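PDB 4Y68: putative nisin-resistance protein from Streptococcus agalactiae 515, which probably recognises and cleaves the lantibiotic nisin as a membrane-attached serine peptidase of family S41, giving the bacterium resistance to it. Local coordinates for residues Asp117-Thr122 against Lys151-Asp156; Ala173-Asn178 against Leu235-Leu240; Asp179-Tyr184 against Ile194-Ile199; Val216-Ile221 against Leu240-Ser245; Ser229-Phe234 against Gln248-Tyr253. All blocks are in the same frame, centred on the assembly; numbering follows the deposited sequence.

Contact 1 of 5, residues Asp117-Thr122 against Lys151-Asp156; sequences DILLIT and KGLILD
Leu120 and Ile154 pair across two neighbouring parallel strands, 118-122 and 152-156, which are joined through helix 131-147 in a beta-alpha-beta crossover. The strand axes run 4.8 Å apart at 18°. Leu120 holds CG opposite its backbone N (chi1 168°), and this swings CD1 back over the neighbouring strand until it lies 3.7 Å from Ile154 CG2. Ile154 sends its other branch the opposite way along the strand: CG1 slants across the CG2 methyl of Ile118 at 4.0 Å. These three side chains lie on one face of the sheet, and Leu298, Ser301 and Leu305 of the C-terminal helix 297-308 pack on it. The other face carries Leu119, Ile121, Leu153 and Leu155. There CD2 of Leu153 touches both CB of Leu119 and CD1 of Ile121, while Leu141, Ile144 and Leu145 of the crossover helix pack on Leu119, Ile121 and Leu153.

Both ends of the pair are polar. Asp117 and Lys151 run side by side in the same direction, the extended lysine laying its CD against the carboxylate; their salt bridge is long, with NZ 3.9 Å from OD1. Beneath them Asp117 O accepts from both Lys151 N and Gly152 N. At the far end a water bridges the two strands, 2.7 Å from Thr122 OG1 and giving a proton to OD2 of Asp156, whose OD1 is bound by Ser158 OG.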
# COMPACT_ATOMS: atom_id res chain seq x y z
N ASP A 117 24.09 -2.69 -19.07
CA ASP A 117 22.72 -2.90 -19.54
C ASP A 117 21.66 -2.99 -18.45
O ASP A 117 20.47 -2.82 -18.72
CB ASP A 117 22.65 -4.15 -20.41
CG ASP A 117 23.38 -3.98 -21.73
OD1 ASP A 117 23.52 -2.81 -22.15
OD2 ASP A 117 23.82 -4.98 -22.33
N ILE A 118 22.09 -3.26 -17.22
CA ILE A 118 21.17 -3.52 -16.12
C ILE A 118 21.32 -2.56 -14.93
O ILE A 118 22.42 -2.43 -14.37
CB ILE A 118 21.34 -4.96 -15.61
CG1 ILE A 118 21.08 -5.96 -16.73
CG2 ILE A 118 20.44 -5.20 -14.39
CD1 ILE A 118 21.11 -7.42 -16.26
N LEU A 119 20.23 -1.89 -14.55
CA LEU A 119 20.19 -1.09 -13.32
C LEU A 119 19.43 -1.86 -12.24
O LEU A 119 18.42 -2.51 -12.52
CB LEU A 119 19.51 0.26 -13.55
CG LEU A 119 20.04 1.21 -14.63
CD1 LEU A 119 19.39 2.59 -14.49
CD2 LEU A 119 21.55 1.32 -14.55
N LEU A 120 19.93 -1.80 -11.01
CA LEU A 120 19.25 -2.37 -9.86
C LEU A 120 18.57 -1.25 -9.08
O LEU A 120 19.25 -0.42 -8.48
CB LEU A 120 20.22 -3.15 -8.97
CG LEU A 120 19.69 -3.57 -7.58
CD1 LEU A 120 18.39 -4.36 -7.67
CD2 LEU A 120 20.73 -4.37 -6.82
N ILE A 121 17.24 -1.20 -9.09
CA ILE A 121 16.58 -0.11 -8.38
C ILE A 121 15.91 -0.60 -7.08
O ILE A 121 15.09 -1.52 -7.09
CB ILE A 121 15.56 0.59 -9.28
CG1 ILE A 121 16.26 1.14 -10.53
CG2 ILE A 121 14.95 1.79 -8.57
CD1 ILE A 121 15.32 1.79 -11.53
N THR A 122 16.31 0.01 -5.98
CA THR A 122 15.73 -0.24 -4.66
C THR A 122 14.55 0.69 -4.44
O THR A 122 14.67 1.91 -4.57
CB THR A 122 16.79 -0.04 -3.58
OG1 THR A 122 17.88 -0.92 -3.83
CG2 THR A 122 16.24 -0.31 -2.19
N LYS A 151 19.15 -1.53 -20.71
CA LYS A 151 18.34 -2.41 -21.55
C LYS A 151 17.45 -3.33 -20.70
O LYS A 151 16.61 -4.07 -21.22
CB LYS A 151 19.23 -3.26 -22.45
CG LYS A 151 19.98 -2.50 -23.54
CD LYS A 151 20.94 -3.47 -24.27
CE LYS A 151 21.74 -2.79 -25.39
NZ LYS A 151 22.84 -3.69 -25.91
N GLY A 152 17.66 -3.29 -19.38
CA GLY A 152 16.90 -4.13 -18.47
C GLY A 152 16.92 -3.55 -17.08
O GLY A 152 17.85 -2.84 -16.71
N LEU A 153 15.89 -3.86 -16.29
CA LEU A 153 15.75 -3.32 -14.93
C LEU A 153 15.53 -4.41 -13.87
O LEU A 153 14.91 -5.44 -14.13
CB LEU A 153 14.60 -2.32 -14.90
CG LEU A 153 14.82 -1.07 -15.77
CD1 LEU A 153 13.53 -0.27 -16.00
CD2 LEU A 153 15.87 -0.18 -15.13
N ILE A 154 16.06 -4.19 -12.68
CA ILE A 154 15.67 -4.99 -11.54
C ILE A 154 15.01 -4.06 -10.55
O ILE A 154 15.61 -3.07 -10.14
CB ILE A 154 16.84 -5.72 -10.86
CG1 ILE A 154 17.61 -6.54 -11.89
CG2 ILE A 154 16.32 -6.61 -9.73
CD1 ILE A 154 18.68 -7.41 -11.29
N LEU A 155 13.76 -4.35 -10.21
CA LEU A 155 12.98 -3.55 -9.29
C LEU A 155 12.90 -4.32 -8.01
O LEU A 155 12.31 -5.38 -7.99
CB LEU A 155 11.59 -3.28 -9.84
CG LEU A 155 11.47 -2.60 -11.19
CD1 LEU A 155 10.00 -2.39 -11.51
CD2 LEU A 155 12.22 -1.27 -11.19
N ASP A 156 13.47 -3.78 -6.94
CA ASP A 156 13.59 -4.51 -5.69
C ASP A 156 12.64 -3.96 -4.64
O ASP A 156 12.81 -2.83 -4.16
CB ASP A 156 15.04 -4.47 -5.20
CG ASP A 156 15.25 -5.27 -3.92
OD1 ASP A 156 14.36 -6.09 -3.55
OD2 ASP A 156 16.32 -5.08 -3.30
O HOH W 1 18.31 -3.52 -3.18

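Contact 2 of 5, residues Ala173-Asn178 against Leu235-Leu240; sequences ASILPN and LSFKGL
Leu176 drives one methyl onto the ring of Phe237, a CH-pi contact between two loops of the S41 peptidase domain: one following helix 165-171, the other leaving helix 229-235 through two overlapping beta turns. CD2 stands 3.6 Å from the ring centroid and 7° off the normal, almost exactly above the middle, with the two side chains crossing at about a right angle. The same methyl also touches the turn backbone, 3.3 Å from the carbonyl oxygen of Ser236. Ile175 comes to the ring differently. Its CD1 lies at the edge, close to the ring plane and 3.9 Å from CE1, brought there by a chi1 of 48° that sets CG1 between the backbone N and carbonyl carbon. Ile220 of strand 218-222 adds to the packing around Phe237, and Ile169 of helix 165-171 touches both Leu176 and Ser236.

Toward the surface the contact thins out. Pro177 and Leu240 are partly exposed and simply meet end to end. At this outer margin the pyrrolidine CG of Pro177 is 3.8 Å from CD2 of Leu240.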
# COMPACT_ATOMS: atom_id res chain seq x y z
N ALA A 173 5.77 5.38 -13.25
CA ALA A 173 4.75 5.65 -14.27
C ALA A 173 5.25 5.31 -15.66
O ALA A 173 4.52 4.73 -16.45
CB ALA A 173 4.30 7.11 -14.22
N SER A 174 6.50 5.66 -15.94
CA SER A 174 7.06 5.45 -17.27
C SER A 174 7.11 3.98 -17.69
O SER A 174 7.22 3.68 -18.89
CB SER A 174 8.47 6.07 -17.36
OG SER A 174 9.47 5.20 -16.84
N ILE A 175 7.04 3.06 -16.73
CA ILE A 175 7.05 1.63 -17.10
C ILE A 175 5.73 0.92 -16.79
O ILE A 175 5.66 -0.31 -16.81
CB ILE A 175 8.20 0.83 -16.42
CG1 ILE A 175 8.28 1.12 -14.92
CG2 ILE A 175 9.56 1.14 -17.08
CD1 ILE A 175 9.37 0.36 -14.23
N LEU A 176 4.68 1.69 -16.54
CA LEU A 176 3.36 1.10 -16.30
C LEU A 176 2.33 1.56 -17.35
O LEU A 176 2.45 2.62 -17.95
CB LEU A 176 2.86 1.45 -14.89
CG LEU A 176 3.44 0.70 -13.68
CD1 LEU A 176 3.09 1.43 -12.39
CD2 LEU A 176 2.96 -0.73 -13.62
N PRO A 177 1.29 0.76 -17.56
CA PRO A 177 0.24 1.06 -18.54
C PRO A 177 -0.53 2.30 -18.14
O PRO A 177 -0.70 2.51 -16.94
CB PRO A 177 -0.67 -0.18 -18.47
CG PRO A 177 0.13 -1.22 -17.85
CD PRO A 177 1.07 -0.54 -16.90
N ASN A 178 -0.98 3.09 -19.11
CA ASN A 178 -1.98 4.12 -18.81
C ASN A 178 -3.36 3.48 -18.87
O ASN A 178 -4.15 3.76 -19.76
CB ASN A 178 -1.89 5.28 -19.79
CG ASN A 178 -2.82 6.42 -19.43
OD1 ASN A 178 -3.13 6.64 -18.27
ND2 ASN A 178 -3.28 7.13 -20.44
N LEU A 235 1.25 -5.93 -7.82
CA LEU A 235 0.13 -6.37 -8.66
C LEU A 235 -0.01 -5.55 -9.93
O LEU A 235 -0.43 -6.06 -10.96
CB LEU A 235 -1.19 -6.32 -7.87
CG LEU A 235 -1.25 -7.40 -6.80
CD1 LEU A 235 -2.62 -7.43 -6.10
CD2 LEU A 235 -0.94 -8.74 -7.45
N SER A 236 0.36 -4.27 -9.87
CA SER A 236 0.20 -3.38 -11.01
C SER A 236 1.07 -3.77 -12.21
O SER A 236 0.84 -3.29 -13.31
CB SER A 236 0.52 -1.95 -10.62
OG SER A 236 -0.26 -1.54 -9.52
N PHE A 237 2.08 -4.61 -11.97
CA PHE A 237 2.94 -5.14 -13.05
C PHE A 237 2.52 -6.53 -13.53
O PHE A 237 3.06 -7.03 -14.52
CB PHE A 237 4.41 -5.22 -12.60
CG PHE A 237 5.06 -3.87 -12.41
CD1 PHE A 237 5.79 -3.28 -13.44
CD2 PHE A 237 4.96 -3.19 -11.21
CE1 PHE A 237 6.40 -2.05 -13.27
CE2 PHE A 237 5.55 -1.95 -11.03
CZ PHE A 237 6.29 -1.38 -12.07
N LYS A 238 1.57 -7.15 -12.83
CA LYS A 238 1.22 -8.54 -13.13
C LYS A 238 0.55 -8.69 -14.48
O LYS A 238 -0.31 -7.90 -14.85
CB LYS A 238 0.31 -9.12 -12.05
CG LYS A 238 1.08 -9.87 -10.98
CD LYS A 238 0.97 -11.36 -11.18
CE LYS A 238 -0.49 -11.75 -11.30
NZ LYS A 238 -0.71 -13.21 -11.49
N GLY A 239 0.96 -9.71 -15.21
CA GLY A 239 0.50 -9.90 -16.57
C GLY A 239 1.23 -9.10 -17.64
O GLY A 239 1.02 -9.32 -18.83
N LEU A 240 2.08 -8.14 -17.25
CA LEU A 240 2.87 -7.46 -18.28
C LEU A 240 3.84 -8.46 -18.91
O LEU A 240 4.56 -9.17 -18.18
CB LEU A 240 3.63 -6.26 -17.71
CG LEU A 240 2.79 -5.10 -17.18
CD1 LEU A 240 3.68 -3.92 -16.85
CD2 LEU A 240 1.68 -4.72 -18.15

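Contact 3 of 5, residues Asp179-Tyr184 against Ile194-Ile199; sequences DTLFHY and ITMKNI
Ile194 O is faced by two consecutive residues of the opposite strand, Leu181 and Phe182, which makes this antiparallel pairing a classic beta bulge: Leu181 N binds that oxygen at 2.7 Å in the carbonyl plane, Phe182 N only weakly at 3.4 Å. On the hairpin's regular side Ile194 N returns a bond to Phe182 O, and beyond the bulge Met196 N reaches Asp179 O from above the plane of that carbonyl.

The side chain of Ile194 carries most of the packing. It lies alongside Phe182, pointing the same way, with CB over one face of the phenyl ring, 4.0 Å from the centroid and displaced toward the rim; CG1 comes to 3.5 Å from CZ. A chi1 of 57° turns the phenyl ring back over this neighbour. Farther out, CD1 of Ile194 slants against Tyr184, 3.6 Å from CE1. Leu181, displaced by the bulge, points across instead, and its CD2 touches CE of Met196, CG1 of Ile199 and CG2 of Ile194. Past the strand end, Asn198 OD1 accepts from Thr195 N at 3.0 Å, tying down the turn.

Ile169 of helix 165-171 packs against Leu181, Met196 and Ile199, and Met165 of that helix meets Phe182. Strand 256-261 supplies Val256 beside both aromatic rings, while His183 pairs through its backbone with Ser276 of strand 267-276.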
# COMPACT_ATOMS: atom_id res chain seq x y z
N ASP A 179 -3.64 2.60 -17.92
CA ASP A 179 -4.82 1.74 -17.96
C ASP A 179 -5.04 1.19 -16.55
O ASP A 179 -4.43 1.64 -15.59
CB ASP A 179 -4.61 0.59 -18.96
CG ASP A 179 -5.92 0.02 -19.53
OD1 ASP A 179 -6.96 0.02 -18.83
OD2 ASP A 179 -5.90 -0.42 -20.69
N THR A 180 -5.88 0.16 -16.46
CA THR A 180 -6.17 -0.50 -15.21
C THR A 180 -4.90 -1.02 -14.54
O THR A 180 -4.07 -1.65 -15.16
CB THR A 180 -7.16 -1.65 -15.45
OG1 THR A 180 -8.47 -1.11 -15.70
CG2 THR A 180 -7.21 -2.56 -14.25
N LEU A 181 -4.75 -0.72 -13.26
CA LEU A 181 -3.64 -1.24 -12.48
C LEU A 181 -4.07 -2.47 -11.66
O LEU A 181 -3.40 -3.51 -11.72
CB LEU A 181 -3.08 -0.15 -11.57
CG LEU A 181 -1.96 0.72 -12.14
CD1 LEU A 181 -1.77 0.60 -13.64
CD2 LEU A 181 -2.13 2.16 -11.72
N PHE A 182 -5.14 -2.34 -10.89
CA PHE A 182 -5.78 -3.49 -10.23
C PHE A 182 -7.24 -3.11 -9.95
O PHE A 182 -7.62 -1.96 -10.12
CB PHE A 182 -5.05 -3.91 -8.94
CG PHE A 182 -4.92 -2.80 -7.92
CD1 PHE A 182 -3.83 -1.95 -7.93
CD2 PHE A 182 -5.91 -2.60 -6.97
CE1 PHE A 182 -3.72 -0.92 -7.01
CE2 PHE A 182 -5.79 -1.57 -6.04
CZ PHE A 182 -4.71 -0.73 -6.06
N HIS A 183 -8.07 -4.08 -9.56
CA HIS A 183 -9.47 -3.81 -9.14
C HIS A 183 -9.67 -4.03 -7.64
O HIS A 183 -8.88 -4.71 -6.99
CB HIS A 183 -10.45 -4.71 -9.88
CG HIS A 183 -10.20 -4.81 -11.35
ND1 HIS A 183 -10.67 -3.88 -12.25
CD2 HIS A 183 -9.54 -5.74 -12.08
CE1 HIS A 183 -10.31 -4.23 -13.47
NE2 HIS A 183 -9.62 -5.35 -13.39
N TYR A 184 -10.75 -3.48 -7.10
CA TYR A 184 -11.08 -3.80 -5.72
C TYR A 184 -12.59 -3.71 -5.52
O TYR A 184 -13.27 -2.89 -6.14
CB TYR A 184 -10.31 -2.89 -4.74
CG TYR A 184 -10.62 -1.42 -4.85
CD1 TYR A 184 -10.17 -0.67 -5.95
CD2 TYR A 184 -11.34 -0.77 -3.87
CE1 TYR A 184 -10.46 0.70 -6.05
CE2 TYR A 184 -11.63 0.58 -3.95
CZ TYR A 184 -11.20 1.31 -5.05
OH TYR A 184 -11.49 2.65 -5.12
N ILE A 194 -8.41 0.82 -9.78
CA ILE A 194 -7.35 1.82 -9.72
C ILE A 194 -6.61 1.84 -11.07
O ILE A 194 -6.02 0.85 -11.48
CB ILE A 194 -6.36 1.54 -8.58
CG1 ILE A 194 -7.07 1.59 -7.22
CG2 ILE A 194 -5.17 2.50 -8.65
CD1 ILE A 194 -7.77 2.92 -6.92
N THR A 195 -6.70 2.96 -11.78
CA THR A 195 -6.03 3.16 -13.07
C THR A 195 -4.95 4.20 -12.87
O THR A 195 -4.91 4.86 -11.84
CB THR A 195 -6.99 3.67 -14.21
OG1 THR A 195 -7.42 5.01 -13.90
CG2 THR A 195 -8.20 2.79 -14.35
N MET A 196 -4.12 4.37 -13.89
CA MET A 196 -3.08 5.37 -13.80
C MET A 196 -3.69 6.77 -13.64
O MET A 196 -3.13 7.60 -12.97
CB MET A 196 -2.15 5.28 -15.02
CG MET A 196 -0.87 6.11 -14.91
SD MET A 196 0.13 5.84 -13.43
CE MET A 196 0.84 4.25 -13.77
N LYS A 197 -4.88 7.00 -14.21
CA LYS A 197 -5.60 8.28 -14.00
C LYS A 197 -6.01 8.58 -12.54
O LYS A 197 -5.94 9.72 -12.09
CB LYS A 197 -6.86 8.31 -14.86
CG LYS A 197 -6.59 8.10 -16.32
CD LYS A 197 -7.77 7.40 -17.02
CE LYS A 197 -8.87 8.38 -17.49
NZ LYS A 197 -9.61 9.08 -16.40
N ASN A 198 -6.45 7.58 -11.80
CA ASN A 198 -6.73 7.80 -10.38
C ASN A 198 -5.48 8.16 -9.55
O ASN A 198 -5.59 8.41 -8.34
CB ASN A 198 -7.38 6.57 -9.74
CG ASN A 198 -8.58 6.06 -10.50
OD1 ASN A 198 -8.70 4.85 -10.71
ND2 ASN A 198 -9.46 6.97 -10.94
N ILE A 199 -4.30 8.16 -10.18
CA ILE A 199 -3.06 8.47 -9.47
C ILE A 199 -2.76 9.95 -9.64
O ILE A 199 -2.63 10.41 -10.77
CB ILE A 199 -1.86 7.64 -9.99
CG1 ILE A 199 -2.21 6.15 -10.03
CG2 ILE A 199 -0.62 7.89 -9.12
CD1 ILE A 199 -2.28 5.51 -8.66

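Contact 4 of 5, residues Val216-Ile221 against Leu240-Ser245; sequences VPIAII and LPNVKS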
# COMPACT_ATOMS: atom_id res chain seq x y z
N VAL A 216 11.41 -2.35 -21.52
CA VAL A 216 12.53 -3.25 -21.41
C VAL A 216 12.10 -4.42 -20.56
O VAL A 216 11.14 -4.32 -19.80
CB VAL A 216 13.75 -2.57 -20.74
CG1 VAL A 216 14.27 -1.42 -21.56
CG2 VAL A 216 13.37 -2.10 -19.35
N PRO A 217 12.82 -5.54 -20.66
CA PRO A 217 12.60 -6.61 -19.69
C PRO A 217 12.73 -6.08 -18.28
O PRO A 217 13.65 -5.31 -17.99
CB PRO A 217 13.72 -7.60 -20.00
CG PRO A 217 14.11 -7.30 -21.43
CD PRO A 217 13.91 -5.83 -21.60
N ILE A 218 11.81 -6.47 -17.41
CA ILE A 218 11.83 -6.02 -16.04
C ILE A 218 11.77 -7.22 -15.11
O ILE A 218 10.86 -8.06 -15.22
CB ILE A 218 10.66 -5.08 -15.73
CG1 ILE A 218 10.82 -3.74 -16.46
CG2 ILE A 218 10.53 -4.84 -14.22
CD1 ILE A 218 9.58 -2.87 -16.44
N ALA A 219 12.74 -7.31 -14.20
CA ALA A 219 12.68 -8.31 -13.15
C ALA A 219 12.29 -7.66 -11.83
O ALA A 219 12.87 -6.65 -11.42
CB ALA A 219 14.01 -9.03 -13.03
N ILE A 220 11.31 -8.23 -11.15
CA ILE A 220 10.85 -7.68 -9.89
C ILE A 220 11.15 -8.62 -8.74
O ILE A 220 10.80 -9.79 -8.78
CB ILE A 220 9.33 -7.42 -9.89
CG1 ILE A 220 8.95 -6.47 -11.02
CG2 ILE A 220 8.91 -6.79 -8.60
CD1 ILE A 220 7.49 -6.18 -11.05
N ILE A 221 11.77 -8.11 -7.68
CA ILE A 221 12.12 -8.95 -6.54
C ILE A 221 11.23 -8.62 -5.33
O ILE A 221 10.99 -7.45 -5.02
CB ILE A 221 13.61 -8.80 -6.16
CG1 ILE A 221 14.49 -9.16 -7.35
CG2 ILE A 221 13.96 -9.64 -4.92
CD1 ILE A 221 16.00 -8.95 -7.09
N LEU A 240 2.08 -8.14 -17.25
CA LEU A 240 2.87 -7.46 -18.28
C LEU A 240 3.84 -8.46 -18.91
O LEU A 240 4.56 -9.17 -18.18
CB LEU A 240 3.63 -6.26 -17.71
CG LEU A 240 2.79 -5.10 -17.18
CD1 LEU A 240 3.68 -3.92 -16.85
CD2 LEU A 240 1.68 -4.72 -18.15
N PRO A 241 3.89 -8.51 -20.25
CA PRO A 241 4.65 -9.58 -20.93
C PRO A 241 6.16 -9.43 -20.81
O PRO A 241 6.89 -10.40 -20.95
CB PRO A 241 4.20 -9.47 -22.39
CG PRO A 241 3.84 -8.01 -22.54
CD PRO A 241 3.20 -7.63 -21.21
N ASN A 242 6.62 -8.22 -20.53
CA ASN A 242 8.05 -7.97 -20.39
C ASN A 242 8.56 -8.18 -18.96
O ASN A 242 9.76 -8.01 -18.68
CB ASN A 242 8.38 -6.55 -20.86
CG ASN A 242 7.57 -5.49 -20.13
OD1 ASN A 242 6.34 -5.55 -20.05
ND2 ASN A 242 8.27 -4.48 -19.59
N VAL A 243 7.64 -8.52 -18.06
CA VAL A 243 7.93 -8.55 -16.63
C VAL A 243 7.96 -9.96 -16.10
O VAL A 243 7.21 -10.80 -16.56
CB VAL A 243 6.90 -7.74 -15.82
CG1 VAL A 243 7.16 -7.89 -14.32
CG2 VAL A 243 6.90 -6.27 -16.25
N LYS A 244 8.86 -10.23 -15.15
CA LYS A 244 8.91 -11.51 -14.45
C LYS A 244 9.41 -11.29 -13.01
O LYS A 244 10.25 -10.43 -12.77
CB LYS A 244 9.83 -12.50 -15.19
CG LYS A 244 9.84 -13.90 -14.58
CD LYS A 244 10.74 -14.87 -15.36
CE LYS A 244 10.64 -16.28 -14.79
NZ LYS A 244 11.59 -17.19 -15.48
N SER A 245 8.91 -12.07 -12.06
CA SER A 245 9.24 -11.81 -10.67
C SER A 245 9.96 -12.98 -10.02
O SER A 245 9.70 -14.13 -10.37
CB SER A 245 7.96 -11.50 -9.89
OG SER A 245 7.13 -12.65 -9.84
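Asn242 reaches back beside Ile218 to grip the chain just ahead of the neighbouring strand. Its CB lies 3.7 Å from the carbonyl oxygen of Val216. A chi1 of 56° folds CG in over the asparagine's own backbone, bringing the amide up to that carbonyl. At the tip, ND2 donates to Val216 O at 2.9 Å; the N-H points almost straight at the oxygen (176°), which lies exactly in the amide plane, although the donor is tilted well away from the plane of the carbonyl. The same nitrogen has CD1 of Ile218 beside it at 3.8 Å, the two side chains running in the same direction.

From here the backbones continue as parallel strands, 218-221 beside 243-245, the two arms of a beta-alpha-beta unit whose helix is 229-235. Asn242 O takes the N-H of Ile218, Ile218 O that of Lys244, and Lys244 O that of Ile220. CA-H...O contacts fill in between these bonds, as from Ala219 CA to Lys244 O.

Val243 sits on the same face as the two isoleucines and divides its methyls between them: CG1, opposite the backbone N, crosses CD1 of Ile220 at 3.7 Å, while CG2 lies 4.0 Å from CB of Ile218. Leu157 also touches Ile220. Ala219 and Lys244 belong to the opposite face, where helix 297-308 brings Ser301 to the alanine and Trp304 to the lysine. Ser245 turns its hydroxyl away from strand 218-221, to the backbone N of Asp291, while its CB stays 3.5 Å from Ile220 O.

Contact 5 of 5, residues Ser229-Phe234 against Gln248-Tyr253; sequences SAEMTF and QATAGY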
# COMPACT_ATOMS: atom_id res chain seq x y z
N SER A 229 0.92 -1.52 0.19
CA SER A 229 1.11 -0.68 -0.99
C SER A 229 2.12 -1.30 -1.95
O SER A 229 1.99 -1.21 -3.18
CB SER A 229 1.58 0.72 -0.59
OG SER A 229 0.52 1.55 -0.14
N ALA A 230 3.15 -1.90 -1.37
CA ALA A 230 4.20 -2.55 -2.13
C ALA A 230 3.63 -3.76 -2.85
O ALA A 230 4.01 -4.03 -3.98
CB ALA A 230 5.35 -2.96 -1.20
N GLU A 231 2.74 -4.49 -2.19
CA GLU A 231 2.10 -5.63 -2.84
C GLU A 231 1.18 -5.15 -3.98
O GLU A 231 1.19 -5.74 -5.05
CB GLU A 231 1.33 -6.46 -1.84
CG GLU A 231 2.21 -7.29 -0.96
CD GLU A 231 1.42 -8.02 0.08
OE1 GLU A 231 0.86 -7.34 0.99
OE2 GLU A 231 1.33 -9.26 -0.03
N MET A 232 0.43 -4.07 -3.76
CA MET A 232 -0.45 -3.55 -4.81
C MET A 232 0.34 -2.89 -5.94
O MET A 232 -0.13 -2.85 -7.08
CB MET A 232 -1.46 -2.55 -4.24
CG MET A 232 -2.88 -3.16 -4.12
SD MET A 232 -2.86 -4.54 -2.94
CE MET A 232 -2.68 -3.52 -1.47
N THR A 233 1.53 -2.37 -5.62
CA THR A 233 2.46 -1.95 -6.65
C THR A 233 2.94 -3.16 -7.44
O THR A 233 3.01 -3.10 -8.67
CB THR A 233 3.67 -1.20 -6.06
OG1 THR A 233 3.22 0.01 -5.49
CG2 THR A 233 4.68 -0.87 -7.17
N PHE A 234 3.28 -4.23 -6.73
CA PHE A 234 3.63 -5.48 -7.39
C PHE A 234 2.50 -5.95 -8.30
O PHE A 234 2.75 -6.33 -9.42
CB PHE A 234 3.96 -6.58 -6.36
CG PHE A 234 4.41 -7.89 -6.96
CD1 PHE A 234 4.94 -7.95 -8.23
CD2 PHE A 234 4.30 -9.06 -6.24
CE1 PHE A 234 5.36 -9.15 -8.78
CE2 PHE A 234 4.71 -10.28 -6.79
CZ PHE A 234 5.24 -10.32 -8.06
N GLN A 248 10.54 -14.55 -2.86
CA GLN A 248 9.59 -15.33 -2.06
C GLN A 248 8.23 -14.68 -2.04
O GLN A 248 8.08 -13.52 -2.41
CB GLN A 248 10.11 -15.50 -0.64
CG GLN A 248 11.41 -16.27 -0.62
CD GLN A 248 12.38 -15.70 0.37
OE1 GLN A 248 12.14 -15.73 1.58
NE2 GLN A 248 13.49 -15.14 -0.14
N ALA A 249 7.24 -15.46 -1.61
CA ALA A 249 5.89 -14.97 -1.40
C ALA A 249 5.88 -13.71 -0.55
O ALA A 249 6.66 -13.57 0.38
CB ALA A 249 5.03 -16.06 -0.76
N THR A 250 4.99 -12.79 -0.87
CA THR A 250 4.89 -11.55 -0.10
C THR A 250 4.13 -11.72 1.22
O THR A 250 3.68 -12.81 1.56
CB THR A 250 4.23 -10.49 -0.96
OG1 THR A 250 2.92 -10.93 -1.31
CG2 THR A 250 5.02 -10.33 -2.24
N ALA A 251 3.96 -10.63 1.97
CA ALA A 251 3.49 -10.74 3.35
C ALA A 251 2.02 -11.12 3.44
O ALA A 251 1.58 -11.65 4.44
CB ALA A 251 3.74 -9.44 4.11
N GLY A 252 1.26 -10.83 2.39
CA GLY A 252 -0.15 -11.17 2.37
C GLY A 252 -1.05 -10.10 2.96
O GLY A 252 -1.92 -10.40 3.78
N TYR A 253 -0.84 -8.85 2.56
CA TYR A 253 -1.70 -7.75 3.01
C TYR A 253 -2.35 -7.14 1.78
O TYR A 253 -2.44 -5.91 1.62
CB TYR A 253 -0.91 -6.72 3.84
CG TYR A 253 -0.54 -7.27 5.21
CD1 TYR A 253 -1.31 -6.98 6.33
CD2 TYR A 253 0.55 -8.10 5.38
CE1 TYR A 253 -1.00 -7.49 7.57
CE2 TYR A 253 0.87 -8.64 6.62
CZ TYR A 253 0.09 -8.32 7.71
OH TYR A 253 0.42 -8.84 8.95
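Glu231 OE2 is gripped by the hydroxyl of Thr250, which donates to it at 2.6 Å, and by Gly252 N at 2.9 Å. The two donors come from different sides: the threonine on the anti side, 16° out of the carboxylate plane, the glycine on the syn side and farther out of it. The second oxygen, OE1, offers its syn lone pair to Tyr253 N at 2.8 Å, and this same N-H also leans weakly toward OE2. Ser228 N adds a further bond to OE1. Bonds on both oxygens fix the rotation of the carboxylate.

The carboxylate thus ties helix 229-234 to the loop 248-253 that follows strand 243-247 in the S41 peptidase domain. The glutamate chain is extended beyond CG, and its CG passes obliquely over Thr250 at 3.8 Å from CB. With Thr250 at chi1 61°, OG1 faces the glutamate and also accepts from Ile288 N. Its CG2 methyl approaches Phe234 CD2 at 4.3 Å, a looser touch.

Met232, bent at chi2 and chi3, brings CE within 3.9 Å of Tyr253 O. The tyrosine ring leads away from the helix toward Lys89 and His90, making a cation-pi contact with the lysine, while its edge has CB of Ala251 in plane.

Contacts 1 and 4 build one mixed sheet, where strands 152-156 and 218-222 are neighbours joined by backbone bonds such as Leu155 N to Ala219 O; both are partly buried, with polar or exposed groups at their margins. Contact 2 is a buried contact and largely apolar across its segments: Phe237 and Ile175 meet Leu155 of contact 1, and the same two residues meet Ile220 and Ile218 of contact 4. Contact 3, partly buried, belongs to the antiparallel sheet and reaches contact 2 through Met196 against Leu176. Contact 5, also buried, differs by resting on a carboxylate; it meets contact 3 at Met232 and Phe182, and contact 4 at Phe234 and Ser245.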